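Local structure of alkaline phosphatase D (Bacillus subtilis, 2YEQ) at residues 208-212 and 213-217; 176-179 and 180-183; 505-508 and 509-513; 238-241 and 242-246; 310-313 and 314-318. The protein hydrolyses phosphate esters, acting as a phosphodiesterase and alkaline phosphatase through an active site that contains iron and calcium. All coordinates share one frame; numbering follows the deposited sequence.

Contact 1. Residues 208-212 and 213-217; sequences WDDHE and VENNY. With CA (calcium ion), chain B; CA (calcium ion), chain C; NA (sodium ion), chain D.
Asp210 and Asn216 are joined twice in this buried loop. Asn216 N donates to Asp210 OD2 at 2.8 Å, nearly straight (167°), onto the anti lone pair, and both side chains bind one calcium ion. Asp210 OD2 lies 2.3 Å from that ion, whose shell also takes Asn215 OD1, Asn216 OD1 and a water. Asp210 OD1 binds a second calcium ion at 2.4 Å together with Asp209 OD2, Asp151 and Asp380. Asp209 OD1 is salt-bridged to Arg279, and the Asn215 and Asn216 amides have partners in Glu223 and Asp289. The carbonyl of Asp210 closes the turn, accepting from Val213 N at 2.9 Å and weakly from Glu214 N, and its oxygen lies at the edge of the Tyr217 ring, in its plane. A water donates to Asp209 O at 2.7 Å and bonds Tyr217 OH, which reaches on to Tyr239. Asp209 N is taken up by Glu212 OE1 at 2.9 Å. His211 lies alongside Asn215, ring and amide planes 21° apart, with ND1 bonded to Glu155 and NE2 to His510. With an alanine in place of His211, Glu155 OE1 and His510 NE2 would probably each lose this partner, and the Asn215 amide the ring beside it. Glu214 OE2 binds sodium with Glu175 and Gln517. With one carboxylate bridging two cations, neighbouring acceptor oxygens sit close together, their charge probably offset by the calcium.

Contact 2. Residues 176-179 and 180-183; sequences IITL and QDYR. With EDO (1,2-ethanediol), chain O; EDO (1,2-ethanediol), chain Q.
Tyr182 N donates to Thr178 O and Arg183 N to Leu179 O, each pair at 2.9 Å, which sets up the first turn of helix 179-190 with Thr178 at its N-cap. Thr178 and Asp181 complete a capping box. Thr178 OG1 accepts from Asp181 N at 3.1 Å, and Asp181 OD2 in return accepts from Thr178 N at 3.0 Å, the latter bond almost straight (175°). OD2 takes a second donor, Ile177 N at 2.9 Å, on its anti lone pair, whereas Thr178 N approaches from above the carboxylate plane. Asp181 can do this because its CG stands beside its own backbone N (chi1 -67°), folded back toward the start of the helix. The other oxygen, OD1, is held by an ethanediol.

Ile176 crosses Tyr182 at about a right angle, its CD1 over one ring face in a CH-pi contact, 3.8 Å from the centroid of the Tyr182 ring. Ile177 O meets the edge of the same ring, and the Tyr182 hydroxyl bonds Val213 O and Arg234. One residue farther along, Leu179 CD2 sits over the centre of the Arg183 guanidinium, 3.7 Å from Arg183 CZ. Gln180 OE1 accepts from Arg183 NH1 at 3.1 Å in the guanidinium plane, while Arg183 NE makes a salt bridge to Glu244. The carboxylate of Asp181 thus occupies two backbone N-H groups just where the helix begins, and its negative charge is likely to suit the positive end of the helix dipole.

Contact 3. Residues 505-508 and 509-513; sequences DRFF and SHNKA. With PO4 (phosphate ion), chain E.
One turn apart on the C-terminal helix 504-520, His510 bonds the carbonyl of Arg506, and both side chains meet one phosphate. Arg506 O accepts from His510 N at 3.1 Å and from His510 ND1 at 2.7 Å, the two donors arriving from opposite faces of the carbonyl plane. The imidazole bond is nearly straight (168°) and lies in the ring plane, which fixes the rotation of the ring and presents NE2 to His211 of the loop 208-217. The remaining backbone pairs, from Asp505 with Ser509 to Phe508 with Lys512, are regular helical bonds.

Among contacts to aromatic faces, Asn511 ND2 stands over the Phe507 ring, 3.0 Å from Phe507 CE2, with amide and ring planes 83° apart. The amide oxygen bonds Lys224. Lys512 runs alongside Phe508, its CG making a CH-pi contact 4.1 Å from the centroid of the Phe508 ring, while the ammonium goes on to a salt bridge with Glu515.

Arg506 and His510 both turn to the phosphate, which probably comes from the crystallisation liquor. The Arg506 chain bends at chi3 (57°), and NH1 donates to phosphate O1 at 2.9 Å, while NH2 pairs with Glu503. His510 NE2 reaches phosphate O3 only weakly. Phosphate O2 touches both calcium ions, the one that Asp209 binds and the one that Asn215 and Asn216 bind.

Contact 4. Residues 238-241 and 242-246; sequences AYQA and YYEHM. With EDO (1,2-ethanediol), chain F.
On the later turns of helix 228-245, Gln240 and Glu244 form a side-chain bridge along one flank, while His245 turns back onto Ala241. Gln240 stretches out with CG anti to its own N (chi1 -176°), so that NE2 reaches Glu244 OE2 at 2.9 Å in a nearly straight bond (170°). OE2 lies in the amide plane of Gln240, but the amide nitrogen arrives from above the carboxylate plane; the two flat groups stand 87° apart. Beyond the pair, Gln240 OE1 accepts from an ethanediol, and Glu244 OE1 ties the bridge to helix 179-190. A leucine in place of Gln240 would probably deprive Glu244 OE2 of this donor, leaving the carboxylate to lean more on Arg183.

Ala241 O is gripped by His245 ND1 at 2.8 Å, with the oxygen in the imidazole plane, and weakly by His245 N at 3.2 Å. The ring stacks on His186, and its NE2 bonds Arg28. Farther round the helix, Tyr239 stacks on Trp208 and Tyr242 meets that indole edge-to-face, while Met246 CG lies 3.7 Å above the centre of the Tyr242 ring. Where the regular backbone bonding weakens, the imidazole N-H supplies a short, fairly straight bond to the Ala241 carbonyl, and the buried Glu244 carboxylate is probably kept negative by its cationic partner.

Contact 5. Residues 310-313 and 314-318; sequences QEQW and LFNNL
Glu311 swings CG away from its own nitrogen (chi1 -168°) and runs on extended, while Phe315 one turn later keeps CG beside its backbone N (chi1 -68°); the two side chains therefore travel side by side. Glu311 CG lies over the Phe315 ring in a CH-pi contact, 4.1 Å from the centroid of the Phe315 ring, and the carboxylate is almost parallel to the ring, 7° apart. The carbonyl oxygen Glu311 O also sits over a face of this ring, 3.4 Å from Phe315 CG, while accepting the helical bond from Phe315 N at 3.0 Å. Outward, Glu311 OE2 makes a salt bridge to Arg361 and a hydrogen bond to Gln358, and Phe315 stacks on Phe365, so that helix 308-320 is tied to helix 356-368.

Trp313 and Asn317 make the second pair. Asn317 ND2 stands over one indole face, 3.2 Å from Trp313 CE2, with the amide steeply tilted against the ring; the same nitrogen donates to Asn274 OD1. Trp313 CE3, on the benzo ring, packs 4.0 Å from Leu314 CB of the next residue. At the exposed side, Gln312 OE1 lies 3.0 Å from Asn316 ND2.

Helix 308-320 forms part of the connection between the adjacent parallel strands 271-275 and 325-329, a beta-alpha-beta arrangement, and Leu314 and Leu318 rest on these strands. Each aromatic ring here is covered by a side chain from one turn away whose polar end is satisfied elsewhere, so contacts to the ring faces and anchoring polar bonds work through the same residues: a methylene over Phe315, an amide nitrogen over Trp313.

How the contacts relate
Each contact is local and closes only a helical turn or a short loop; along the chain they run in series as contact 2, 1, 4, 5 and 3, without nesting or crossing. Contact 2 starts helix 179-190, whose Tyr182 hydroxyl meets Val213 O of contact 1 at 2.6 Å. Contact 1 follows strand 203-206 and packs through Trp208 and Tyr217 on contact 4 in helix 228-245. Contacts 2 and 4 are joined by Arg183 and Glu244. Contact 5 lies apart on helix 308-320, beside another sheet, its nearest atoms about 9 Å from contact 1. Contact 3, on the C-terminal helix, returns to contact 1 through His510 and His211.

Contact 1. Residues 208-212 and 213-217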
# COMPACT_ATOMS: atom_id res chain seq x y z
N TRP A 208 -2.16 -4.97 2.30
CA TRP A 208 -3.09 -4.99 1.17
C TRP A 208 -4.29 -4.12 1.47
O TRP A 208 -4.50 -3.74 2.61
CB TRP A 208 -3.57 -6.43 0.87
CG TRP A 208 -4.03 -7.21 2.05
CD1 TRP A 208 -4.80 -6.76 3.09
CD2 TRP A 208 -3.77 -8.59 2.31
NE1 TRP A 208 -5.02 -7.79 3.98
CE2 TRP A 208 -4.40 -8.92 3.52
CE3 TRP A 208 -3.08 -9.59 1.61
CZ2 TRP A 208 -4.34 -10.20 4.07
CZ3 TRP A 208 -3.00 -10.85 2.16
CH2 TRP A 208 -3.65 -11.15 3.38
N ASP A 209 -5.07 -3.82 0.45
CA ASP A 209 -6.41 -3.26 0.62
C ASP A 209 -7.39 -4.21 -0.07
O ASP A 209 -7.23 -5.43 0.07
CB ASP A 209 -6.52 -1.81 0.11
CG ASP A 209 -7.82 -1.12 0.58
OD1 ASP A 209 -8.27 -1.38 1.74
OD2 ASP A 209 -8.43 -0.35 -0.25
N ASP A 210 -8.38 -3.70 -0.79
CA ASP A 210 -9.46 -4.58 -1.30
C ASP A 210 -9.13 -5.30 -2.59
O ASP A 210 -9.47 -6.47 -2.74
CB ASP A 210 -10.82 -3.86 -1.46
CG ASP A 210 -10.74 -2.55 -2.19
OD1 ASP A 210 -9.64 -1.93 -2.23
OD2 ASP A 210 -11.78 -2.11 -2.73
N HIS A 211 -8.46 -4.61 -3.52
CA HIS A 211 -8.30 -5.13 -4.85
C HIS A 211 -7.30 -6.28 -5.01
O HIS A 211 -7.29 -6.93 -6.05
CB HIS A 211 -8.03 -4.02 -5.84
CG HIS A 211 -9.24 -3.21 -6.18
ND1 HIS A 211 -10.28 -3.70 -6.95
CD2 HIS A 211 -9.54 -1.91 -5.93
CE1 HIS A 211 -11.16 -2.74 -7.15
NE2 HIS A 211 -10.75 -1.65 -6.53
N GLU A 212 -6.52 -6.56 -3.96
CA GLU A 212 -5.77 -7.81 -3.93
C GLU A 212 -6.72 -9.05 -3.90
O GLU A 212 -6.26 -10.16 -4.16
CB GLU A 212 -4.89 -7.85 -2.70
CG GLU A 212 -3.61 -7.02 -2.88
CD GLU A 212 -3.69 -5.56 -2.43
OE1 GLU A 212 -4.79 -4.99 -2.19
OE2 GLU A 212 -2.58 -4.95 -2.35
N VAL A 213 -7.99 -8.84 -3.52
CA VAL A 213 -9.02 -9.90 -3.61
C VAL A 213 -10.13 -9.47 -4.53
O VAL A 213 -10.25 -9.99 -5.64
CB VAL A 213 -9.58 -10.30 -2.24
CG1 VAL A 213 -10.45 -11.62 -2.42
CG2 VAL A 213 -8.47 -10.50 -1.23
N GLU A 214 -10.95 -8.53 -4.08
CA GLU A 214 -12.04 -8.02 -4.89
C GLU A 214 -12.50 -6.70 -4.32
O GLU A 214 -12.48 -6.53 -3.10
CB GLU A 214 -13.25 -9.01 -4.96
CG GLU A 214 -14.34 -8.50 -5.94
CD GLU A 214 -15.66 -9.34 -5.99
OE1 GLU A 214 -16.07 -9.84 -4.92
OE2 GLU A 214 -16.29 -9.42 -7.10
N ASN A 215 -12.97 -5.82 -5.19
CA ASN A 215 -13.46 -4.50 -4.77
C ASN A 215 -14.40 -4.50 -3.55
O ASN A 215 -15.43 -5.21 -3.54
CB ASN A 215 -14.21 -3.80 -5.91
CG ASN A 215 -14.48 -2.33 -5.62
OD1 ASN A 215 -13.55 -1.57 -5.31
ND2 ASN A 215 -15.75 -1.92 -5.72
N ASN A 216 -14.04 -3.68 -2.56
CA ASN A 216 -14.85 -3.38 -1.38
C ASN A 216 -15.32 -4.58 -0.58
O ASN A 216 -16.39 -4.53 0.04
CB ASN A 216 -16.05 -2.50 -1.75
CG ASN A 216 -15.65 -1.01 -1.98
OD1 ASN A 216 -14.61 -0.73 -2.53
ND2 ASN A 216 -16.51 -0.08 -1.55
N TYR A 217 -14.51 -5.63 -0.55
CA TYR A 217 -14.77 -6.72 0.33
C TYR A 217 -14.66 -6.29 1.78
O TYR A 217 -13.94 -5.34 2.13
CB TYR A 217 -13.91 -7.94 0.02
CG TYR A 217 -12.55 -8.12 0.65
CD1 TYR A 217 -12.40 -8.78 1.85
CD2 TYR A 217 -11.38 -7.69 -0.01
CE1 TYR A 217 -11.16 -9.01 2.39
CE2 TYR A 217 -10.12 -7.91 0.53
CZ TYR A 217 -10.00 -8.55 1.71
OH TYR A 217 -8.76 -8.79 2.26
CA CA B . -12.61 -0.19 -3.64
CA CA C . -8.68 0.22 -2.46
NA NA D . -16.31 -8.69 -9.29
O HOH W 1 -6.77 -7.96 0.74
O HOH W 2 -17.75 -10.36 -9.42
O HOH W 3 -17.87 -7.32 -8.34
O HOH W 4 -14.90 -6.95 -9.10
O HOH W 5 -6.25 0.93 -2.00
O HOH W 6 -13.43 1.62 -4.66

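Contact 2. Residues 176-179 and 180-183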
# COMPACT_ATOMS: atom_id res chain seq x y z
N ILE A 176 -10.39 -12.43 -12.06
CA ILE A 176 -9.63 -13.48 -11.46
C ILE A 176 -10.31 -14.13 -10.25
O ILE A 176 -10.82 -13.44 -9.36
CB ILE A 176 -8.20 -13.01 -11.11
CG1 ILE A 176 -8.19 -11.85 -10.11
CG2 ILE A 176 -7.51 -12.58 -12.42
CD1 ILE A 176 -6.72 -11.32 -9.79
N ILE A 177 -10.34 -15.46 -10.23
CA ILE A 177 -11.09 -16.24 -9.24
C ILE A 177 -10.25 -17.30 -8.58
O ILE A 177 -10.27 -17.43 -7.36
CB ILE A 177 -12.30 -16.95 -9.89
CG1 ILE A 177 -13.24 -15.92 -10.52
CG2 ILE A 177 -13.03 -17.84 -8.85
CD1 ILE A 177 -13.76 -14.89 -9.54
N THR A 178 -9.52 -18.07 -9.37
CA THR A 178 -8.75 -19.20 -8.84
C THR A 178 -7.33 -18.80 -8.46
O THR A 178 -6.84 -17.73 -8.87
CB THR A 178 -8.59 -20.29 -9.90
OG1 THR A 178 -7.84 -19.75 -10.97
CG2 THR A 178 -9.96 -20.77 -10.45
N LEU A 179 -6.67 -19.66 -7.72
CA LEU A 179 -5.28 -19.47 -7.37
C LEU A 179 -4.43 -19.17 -8.60
O LEU A 179 -3.61 -18.24 -8.59
CB LEU A 179 -4.74 -20.66 -6.59
CG LEU A 179 -3.27 -20.63 -6.17
CD1 LEU A 179 -2.92 -19.43 -5.26
CD2 LEU A 179 -2.90 -21.94 -5.51
N GLN A 180 -4.62 -19.93 -9.67
CA GLN A 180 -3.82 -19.72 -10.87
C GLN A 180 -4.13 -18.35 -11.47
O GLN A 180 -3.23 -17.66 -11.91
CB GLN A 180 -4.03 -20.87 -11.89
CG GLN A 180 -2.79 -21.26 -12.68
CD GLN A 180 -1.52 -21.42 -11.83
OE1 GLN A 180 -1.51 -22.10 -10.80
NE2 GLN A 180 -0.45 -20.75 -12.24
N ASP A 181 -5.41 -17.97 -11.52
CA ASP A 181 -5.81 -16.66 -11.99
C ASP A 181 -5.07 -15.52 -11.21
O ASP A 181 -4.56 -14.58 -11.81
CB ASP A 181 -7.31 -16.41 -11.80
CG ASP A 181 -8.22 -17.29 -12.66
OD1 ASP A 181 -7.80 -17.86 -13.68
OD2 ASP A 181 -9.43 -17.34 -12.31
N TYR A 182 -5.04 -15.64 -9.89
CA TYR A 182 -4.38 -14.64 -9.03
C TYR A 182 -2.87 -14.62 -9.22
O TYR A 182 -2.25 -13.55 -9.22
CB TYR A 182 -4.72 -14.85 -7.53
CG TYR A 182 -6.04 -14.23 -7.18
CD1 TYR A 182 -6.13 -12.87 -6.83
CD2 TYR A 182 -7.21 -14.99 -7.18
CE1 TYR A 182 -7.36 -12.28 -6.53
CE2 TYR A 182 -8.45 -14.41 -6.88
CZ TYR A 182 -8.52 -13.06 -6.55
OH TYR A 182 -9.74 -12.52 -6.25
N ARG A 183 -2.27 -15.79 -9.34
CA ARG A 183 -0.84 -15.91 -9.59
C ARG A 183 -0.46 -15.22 -10.90
O ARG A 183 0.54 -14.46 -10.95
CB ARG A 183 -0.40 -17.37 -9.62
CG ARG A 183 -0.32 -18.04 -8.29
CD ARG A 183 -0.16 -19.56 -8.49
NE ARG A 183 0.25 -20.23 -7.27
CZ ARG A 183 0.35 -21.54 -7.13
NH1 ARG A 183 0.05 -22.35 -8.14
NH2 ARG A 183 0.77 -22.04 -6.00
C1 EDO O . -9.29 -21.16 -13.93
O1 EDO O . -9.47 -20.00 -14.76
C2 EDO O . -7.81 -21.36 -13.57
O2 EDO O . -7.67 -22.30 -12.49
C1 EDO Q . -11.98 -20.47 -6.75
O1 EDO Q . -11.73 -19.38 -5.85
C2 EDO Q . -11.40 -21.80 -6.29
O2 EDO Q . -10.32 -21.59 -5.38

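Contact 3. Residues 505-508 and 509-513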
# COMPACT_ATOMS: atom_id res chain seq x y z
N ASP A 505 -17.15 9.86 -8.77
CA ASP A 505 -16.71 9.16 -9.99
C ASP A 505 -15.97 7.85 -9.74
O ASP A 505 -16.14 6.89 -10.49
CB ASP A 505 -15.89 10.07 -10.87
CG ASP A 505 -16.71 11.21 -11.45
OD1 ASP A 505 -17.92 11.03 -11.72
OD2 ASP A 505 -16.17 12.31 -11.63
N ARG A 506 -15.20 7.79 -8.66
CA ARG A 506 -14.51 6.56 -8.31
C ARG A 506 -15.52 5.42 -7.99
O ARG A 506 -15.38 4.32 -8.52
CB ARG A 506 -13.53 6.82 -7.15
CG ARG A 506 -12.64 5.63 -6.79
CD ARG A 506 -11.52 6.03 -5.86
NE ARG A 506 -12.02 6.66 -4.63
CZ ARG A 506 -12.17 6.08 -3.45
NH1 ARG A 506 -11.84 4.80 -3.24
NH2 ARG A 506 -12.64 6.79 -2.43
N PHE A 507 -16.53 5.69 -7.15
CA PHE A 507 -17.59 4.71 -6.85
C PHE A 507 -18.37 4.36 -8.13
O PHE A 507 -18.64 3.19 -8.41
CB PHE A 507 -18.55 5.26 -5.77
CG PHE A 507 -19.61 4.27 -5.30
CD1 PHE A 507 -19.24 3.08 -4.67
CD2 PHE A 507 -20.97 4.55 -5.45
CE1 PHE A 507 -20.22 2.16 -4.22
CE2 PHE A 507 -21.95 3.64 -5.01
CZ PHE A 507 -21.57 2.45 -4.40
N PHE A 508 -18.68 5.36 -8.94
CA PHE A 508 -19.44 5.15 -10.16
C PHE A 508 -18.68 4.29 -11.16
O PHE A 508 -19.26 3.41 -11.81
CB PHE A 508 -19.79 6.48 -10.81
CG PHE A 508 -20.60 6.34 -12.06
CD1 PHE A 508 -21.93 5.93 -12.01
CD2 PHE A 508 -20.03 6.61 -13.30
CE1 PHE A 508 -22.69 5.79 -13.18
CE2 PHE A 508 -20.78 6.48 -14.48
CZ PHE A 508 -22.12 6.06 -14.41
N SER A 509 -17.37 4.53 -11.26
CA SER A 509 -16.55 3.82 -12.22
C SER A 509 -16.35 2.36 -11.80
O SER A 509 -16.35 1.47 -12.66
CB SER A 509 -15.22 4.54 -12.40
OG SER A 509 -14.50 3.95 -13.45
N HIS A 510 -16.21 2.10 -10.50
CA HIS A 510 -16.19 0.73 -10.00
C HIS A 510 -17.55 0.01 -10.18
O HIS A 510 -17.58 -1.21 -10.38
CB HIS A 510 -15.82 0.69 -8.53
CG HIS A 510 -14.36 0.93 -8.26
ND1 HIS A 510 -13.80 2.18 -8.24
CD2 HIS A 510 -13.36 0.06 -7.99
CE1 HIS A 510 -12.52 2.09 -7.95
NE2 HIS A 510 -12.22 0.81 -7.79
N ASN A 511 -18.66 0.75 -10.11
CA ASN A 511 -19.99 0.14 -10.31
C ASN A 511 -20.25 -0.16 -11.79
O ASN A 511 -20.86 -1.17 -12.12
CB ASN A 511 -21.10 1.03 -9.73
CG ASN A 511 -21.05 1.11 -8.21
OD1 ASN A 511 -20.60 0.18 -7.54
ND2 ASN A 511 -21.49 2.24 -7.67
N LYS A 512 -19.78 0.71 -12.68
CA LYS A 512 -19.81 0.43 -14.12
C LYS A 512 -19.01 -0.83 -14.46
O LYS A 512 -19.44 -1.62 -15.29
CB LYS A 512 -19.24 1.61 -14.92
CG LYS A 512 -20.22 2.74 -15.12
CD LYS A 512 -21.28 2.40 -16.19
CE LYS A 512 -22.71 2.54 -15.65
NZ LYS A 512 -23.71 2.58 -16.75
N ALA A 513 -17.87 -1.03 -13.80
CA ALA A 513 -17.06 -2.23 -14.00
C ALA A 513 -17.89 -3.47 -13.67
O ALA A 513 -17.96 -4.39 -14.47
CB ALA A 513 -15.78 -2.20 -13.14
P PO4 E . -10.02 1.69 -4.97
O1 PO4 E . -11.06 2.75 -5.06
O2 PO4 E . -10.32 0.55 -4.05
O3 PO4 E . -9.47 1.33 -6.33
O4 PO4 E . -8.80 2.25 -4.18

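Contact 4. Residues 238-241 and 242-246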
# COMPACT_ATOMS: atom_id res chain seq x y z
N ALA A 238 -6.48 -15.69 -3.27
CA ALA A 238 -5.87 -14.35 -3.32
C ALA A 238 -4.79 -14.17 -2.28
O ALA A 238 -3.72 -13.62 -2.57
CB ALA A 238 -6.94 -13.28 -3.14
N TYR A 239 -5.06 -14.59 -1.06
CA TYR A 239 -4.08 -14.48 0.01
C TYR A 239 -2.84 -15.33 -0.23
O TYR A 239 -1.71 -14.87 0.05
CB TYR A 239 -4.69 -14.81 1.38
CG TYR A 239 -5.59 -13.75 2.00
CD1 TYR A 239 -5.92 -12.58 1.34
CD2 TYR A 239 -6.09 -13.92 3.29
CE1 TYR A 239 -6.74 -11.59 1.95
CE2 TYR A 239 -6.89 -12.97 3.90
CZ TYR A 239 -7.23 -11.82 3.23
OH TYR A 239 -8.03 -10.86 3.82
N GLN A 240 -3.03 -16.56 -0.73
CA GLN A 240 -1.90 -17.42 -1.08
C GLN A 240 -1.03 -16.77 -2.18
O GLN A 240 0.19 -16.71 -2.04
CB GLN A 240 -2.34 -18.83 -1.54
CG GLN A 240 -1.11 -19.74 -1.80
CD GLN A 240 -1.44 -21.24 -1.96
OE1 GLN A 240 -2.40 -21.77 -1.38
NE2 GLN A 240 -0.59 -21.93 -2.71
N ALA A 241 -1.66 -16.29 -3.24
CA ALA A 241 -0.94 -15.64 -4.35
C ALA A 241 -0.19 -14.40 -3.89
O ALA A 241 0.93 -14.12 -4.37
CB ALA A 241 -1.87 -15.27 -5.47
N TYR A 242 -0.78 -13.67 -2.93
CA TYR A 242 -0.12 -12.49 -2.36
C TYR A 242 1.13 -12.89 -1.61
O TYR A 242 2.21 -12.36 -1.85
CB TYR A 242 -1.09 -11.76 -1.45
CG TYR A 242 -0.63 -10.41 -0.95
CD1 TYR A 242 -0.87 -9.27 -1.68
CD2 TYR A 242 -0.02 -10.28 0.28
CE1 TYR A 242 -0.45 -8.01 -1.22
CE2 TYR A 242 0.38 -9.03 0.77
CZ TYR A 242 0.15 -7.91 0.02
OH TYR A 242 0.53 -6.69 0.52
N TYR A 243 1.01 -13.86 -0.70
CA TYR A 243 2.15 -14.39 -0.02
C TYR A 243 3.25 -14.82 -1.01
O TYR A 243 4.42 -14.47 -0.82
CB TYR A 243 1.79 -15.59 0.90
CG TYR A 243 3.02 -16.22 1.48
CD1 TYR A 243 3.64 -15.67 2.61
CD2 TYR A 243 3.63 -17.32 0.87
CE1 TYR A 243 4.80 -16.22 3.12
CE2 TYR A 243 4.79 -17.86 1.38
CZ TYR A 243 5.38 -17.31 2.51
OH TYR A 243 6.54 -17.85 3.03
N GLU A 244 2.88 -15.60 -2.02
CA GLU A 244 3.84 -16.14 -2.99
C GLU A 244 4.63 -15.00 -3.66
O GLU A 244 5.77 -15.20 -4.02
CB GLU A 244 3.13 -17.02 -4.03
CG GLU A 244 2.63 -18.34 -3.44
CD GLU A 244 1.69 -19.13 -4.30
OE1 GLU A 244 1.19 -18.58 -5.30
OE2 GLU A 244 1.43 -20.33 -3.95
N HIS A 245 4.02 -13.83 -3.82
CA HIS A 245 4.66 -12.75 -4.55
C HIS A 245 5.21 -11.61 -3.69
O HIS A 245 5.74 -10.65 -4.22
CB HIS A 245 3.73 -12.20 -5.63
CG HIS A 245 3.49 -13.19 -6.73
ND1 HIS A 245 2.57 -14.21 -6.61
CD2 HIS A 245 4.11 -13.36 -7.92
CE1 HIS A 245 2.63 -14.96 -7.70
NE2 HIS A 245 3.55 -14.46 -8.51
N MET A 246 5.13 -11.74 -2.38
CA MET A 246 5.55 -10.64 -1.49
C MET A 246 6.63 -11.06 -0.52
O MET A 246 6.62 -12.19 -0.01
CB MET A 246 4.34 -10.13 -0.70
CG MET A 246 3.33 -9.39 -1.53
SD MET A 246 4.02 -7.95 -2.38
CE MET A 246 2.64 -7.27 -3.21
C1 EDO F . -3.77 -22.91 2.88
O1 EDO F . -3.29 -24.13 3.44
C2 EDO F . -3.19 -22.67 1.49
O2 EDO F . -3.02 -21.27 1.25

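Contact 5. Residues 310-313 and 314-318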
# COMPACT_ATOMS: atom_id res chain seq x y z
N GLN A 310 -6.74 -7.04 16.92
CA GLN A 310 -5.87 -6.06 16.31
C GLN A 310 -6.01 -4.71 17.01
O GLN A 310 -5.02 -3.97 17.14
CB GLN A 310 -6.19 -5.90 14.84
CG GLN A 310 -5.24 -4.97 14.13
CD GLN A 310 -5.49 -4.87 12.65
OE1 GLN A 310 -6.52 -5.36 12.11
NE2 GLN A 310 -4.59 -4.23 11.97
N GLU A 311 -7.23 -4.38 17.42
CA GLU A 311 -7.46 -3.15 18.17
C GLU A 311 -6.64 -3.13 19.47
O GLU A 311 -5.97 -2.12 19.77
CB GLU A 311 -8.94 -2.97 18.47
CG GLU A 311 -9.30 -1.58 18.98
CD GLU A 311 -10.77 -1.46 19.32
OE1 GLU A 311 -11.14 -1.92 20.41
OE2 GLU A 311 -11.55 -0.88 18.52
N GLN A 312 -6.67 -4.23 20.21
CA GLN A 312 -5.98 -4.32 21.48
C GLN A 312 -4.46 -4.32 21.27
O GLN A 312 -3.71 -3.71 22.04
CB GLN A 312 -6.41 -5.56 22.26
CG GLN A 312 -5.82 -5.66 23.67
CD GLN A 312 -6.13 -4.43 24.55
OE1 GLN A 312 -5.23 -3.76 25.08
NE2 GLN A 312 -7.43 -4.12 24.68
N TRP A 313 -4.01 -5.03 20.24
CA TRP A 313 -2.60 -5.05 19.87
C TRP A 313 -2.13 -3.64 19.54
O TRP A 313 -1.06 -3.23 19.97
CB TRP A 313 -2.42 -6.01 18.67
CG TRP A 313 -1.15 -5.88 17.87
CD1 TRP A 313 0.04 -6.53 18.08
CD2 TRP A 313 -0.97 -5.09 16.68
NE1 TRP A 313 0.95 -6.17 17.10
CE2 TRP A 313 0.35 -5.29 16.24
CE3 TRP A 313 -1.80 -4.25 15.95
CZ2 TRP A 313 0.84 -4.69 15.10
CZ3 TRP A 313 -1.30 -3.65 14.83
CH2 TRP A 313 0.02 -3.86 14.42
N LEU A 314 -2.93 -2.89 18.81
CA LEU A 314 -2.56 -1.54 18.44
C LEU A 314 -2.45 -0.64 19.67
O LEU A 314 -1.50 0.14 19.78
CB LEU A 314 -3.58 -0.95 17.48
CG LEU A 314 -3.40 0.50 17.07
CD1 LEU A 314 -2.02 0.74 16.39
CD2 LEU A 314 -4.53 0.94 16.15
N PHE A 315 -3.44 -0.73 20.56
CA PHE A 315 -3.42 0.06 21.81
C PHE A 315 -2.19 -0.28 22.66
O PHE A 315 -1.54 0.62 23.20
CB PHE A 315 -4.71 -0.14 22.60
CG PHE A 315 -5.95 0.44 21.94
CD1 PHE A 315 -5.87 1.17 20.78
CD2 PHE A 315 -7.20 0.23 22.51
CE1 PHE A 315 -7.01 1.68 20.19
CE2 PHE A 315 -8.34 0.76 21.94
CZ PHE A 315 -8.24 1.48 20.78
N ASN A 316 -1.85 -1.56 22.75
CA ASN A 316 -0.64 -1.97 23.46
C ASN A 316 0.63 -1.34 22.86
O ASN A 316 1.52 -0.92 23.60
CB ASN A 316 -0.46 -3.49 23.44
CG ASN A 316 -1.50 -4.24 24.28
OD1 ASN A 316 -1.64 -5.46 24.15
ND2 ASN A 316 -2.21 -3.52 25.12
N ASN A 317 0.71 -1.29 21.53
CA ASN A 317 1.86 -0.68 20.84
C ASN A 317 1.90 0.83 21.02
O ASN A 317 2.97 1.40 21.21
CB ASN A 317 1.83 -0.96 19.34
CG ASN A 317 1.96 -2.43 19.02
OD1 ASN A 317 2.40 -3.21 19.85
ND2 ASN A 317 1.57 -2.81 17.80
N LEU A 318 0.74 1.48 20.95
CA LEU A 318 0.67 2.93 21.08
C LEU A 318 0.95 3.34 22.53
O LEU A 318 1.59 4.35 22.78
CB LEU A 318 -0.69 3.47 20.64
CG LEU A 318 -1.02 3.54 19.14
CD1 LEU A 318 -2.45 4.02 18.93
CD2 LEU A 318 -0.04 4.44 18.36